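Local structure of TetR family transcription regulator (Marinobacter aquaeolei, 3PAS) at the interface of chains A and B. The protein probably binds DNA through an N-terminal helix-turn-helix domain to regulate transcription. Coordinates in Å, arbitrary orientation; residue numbers count along the deposited sequence, not the author numbering. Chains: chain A/B, TetR family transcription regulator.

The interface of chains A and B. Residues chain A 144, 187-188, 192; chain B 184, 187-188, 192.
A:Arg192 and B:Arg192 lay their guanidinium groups face to face where the two C-terminal regulatory domains of this TetR family protein meet, just beyond helix 175-189 of each chain; TetR regulators commonly dimerise through this domain. The planes lie 13° apart, CZ of A:Arg192 3.7 Å from CZ of B:Arg192, a pairing of like charges that the carboxylates of A:Asp187 and B:Asp187 probably make tolerable. Arginine suits the place because its flat group can stack while its N-H groups bond: the other face of A:Arg192 is covered by the B:Asp187 carboxylate, almost parallel to it, NH2 donates to A:Asp187 O at 2.8 Å and NH1 reaches B:Asp187 OD1 through a water.

From CB the B:Arg192 chain extends through CG and CD past the carboxylate of A:Asp187, CD lying 3.6 Å from CG of A:Asp187; a bend at chi3 (60°) then turns NE over NH1 of A:Arg192, and CZ completes the stack. At the tip NH1 bonds to A:Asp187 OD1 (3.0 Å), arriving from above the carboxylate plane. A leucine here would probably leave A:Asp187 without this cross-chain charge partner and take the flat stacking partner from one face of A:Arg192.

Short aspartates keep their charge near the helix, where longer cations come to it. A:Lys144 passes its CD alongside CG of the selenomethionine B:Met184, and NZ then bonds to the anti lone pair of B:Asp187 OD2 (2.7 Å) and to A:Ala188 O. Small A:Ala188 lets the helices approach, its CB 3.8 Å from B:Ala188 CB.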
loop_
_atom_site.group_PDB
_atom_site.type_symbol
_atom_site.label_atom_id
_atom_site.label_comp_id
_atom_site.label_asym_id
_atom_site.label_seq_id
_atom_site.Cartn_x
_atom_site.Cartn_y
_atom_site.Cartn_z
ATOM N N LYS A 144 -3.529 -22.022 0.590
ATOM C CA LYS A 144 -2.569 -22.218 -0.504
ATOM C C LYS A 144 -1.151 -22.327 0.038
ATOM O O LYS A 144 -0.764 -21.543 0.884
ATOM C CB LYS A 144 -2.625 -21.064 -1.522
ATOM C CG LYS A 144 -3.908 -21.007 -2.404
ATOM C CD LYS A 144 -3.886 -19.778 -3.347
ATOM C CE LYS A 144 -5.038 -19.715 -4.385
ATOM N NZ LYS A 144 -6.301 -19.189 -3.945
ATOM N N ASP A 187 -10.853 -15.905 -0.265
ATOM C CA ASP A 187 -10.773 -16.577 -1.570
ATOM C C ASP A 187 -9.369 -16.556 -2.181
ATOM O O ASP A 187 -8.918 -17.535 -2.788
ATOM C CB ASP A 187 -11.801 -16.023 -2.596
ATOM C CG ASP A 187 -13.224 -16.403 -2.278
ATOM O OD1 ASP A 187 -13.403 -17.388 -1.496
ATOM O OD2 ASP A 187 -14.158 -15.756 -2.847
ATOM N N ALA A 188 -8.668 -15.453 -2.017
ATOM C CA ALA A 188 -7.314 -15.323 -2.511
ATOM C C ALA A 188 -6.363 -16.344 -1.901
ATOM O O ALA A 188 -5.547 -16.951 -2.614
ATOM C CB ALA A 188 -6.792 -13.926 -2.197
ATOM N N ARG A 192 -7.832 -24.465 -3.241
ATOM C CA ARG A 192 -8.993 -25.047 -3.956
ATOM C C ARG A 192 -8.902 -26.549 -4.314
ATOM O O ARG A 192 -7.885 -27.040 -4.807
ATOM C CB ARG A 192 -9.244 -24.279 -5.250
ATOM C CG ARG A 192 -9.377 -22.788 -5.096
ATOM C CD ARG A 192 -10.404 -22.404 -4.051
ATOM N NE ARG A 192 -10.417 -20.944 -3.796
ATOM C CZ ARG A 192 -10.996 -20.051 -4.591
ATOM N NH1 ARG A 192 -11.602 -20.424 -5.718
ATOM N NH2 ARG A 192 -10.956 -18.771 -4.272
HETATM N N MSE B 184 -3.949 -15.859 -7.358
HETATM C CA MSE B 184 -4.495 -15.405 -6.086
HETATM C C MSE B 184 -5.391 -14.186 -6.280
HETATM O O MSE B 184 -6.491 -14.115 -5.669
HETATM C CB MSE B 184 -3.382 -15.165 -5.068
HETATM C CG MSE B 184 -2.690 -16.469 -4.700
HETATM SE SE MSE B 184 -1.189 -16.229 -3.586
HETATM C CE MSE B 184 -2.180 -15.909 -1.833
ATOM N N ASP B 187 -8.616 -15.361 -7.925
ATOM C CA ASP B 187 -9.447 -15.989 -6.902
ATOM C C ASP B 187 -10.110 -14.939 -5.991
ATOM O O ASP B 187 -11.294 -15.070 -5.627
ATOM C CB ASP B 187 -8.635 -16.967 -6.103
ATOM C CG ASP B 187 -8.423 -18.321 -6.823
ATOM O OD1 ASP B 187 -8.945 -18.578 -7.908
ATOM O OD2 ASP B 187 -7.704 -19.144 -6.271
ATOM N N ALA B 188 -9.366 -13.898 -5.627
ATOM C CA ALA B 188 -9.928 -12.815 -4.811
ATOM C C ALA B 188 -11.176 -12.147 -5.463
ATOM O O ALA B 188 -12.188 -11.931 -4.790
ATOM C CB ALA B 188 -8.861 -11.726 -4.553
ATOM N N ARG B 192 -17.583 -17.030 -7.432
ATOM C CA ARG B 192 -17.529 -18.527 -7.317
ATOM C C ARG B 192 -18.870 -19.221 -7.530
ATOM O O ARG B 192 -18.958 -20.445 -7.413
ATOM C CB ARG B 192 -16.978 -18.936 -5.945
ATOM C CG ARG B 192 -15.608 -18.297 -5.703
ATOM C CD ARG B 192 -14.961 -18.706 -4.365
ATOM N NE ARG B 192 -14.779 -20.134 -4.315
ATOM C CZ ARG B 192 -14.389 -20.814 -3.232
ATOM N NH1 ARG B 192 -14.101 -20.192 -2.092
ATOM N NH2 ARG B 192 -14.276 -22.126 -3.313
HETATM O O HOH W 1 -11.782 -18.835 -8.188
#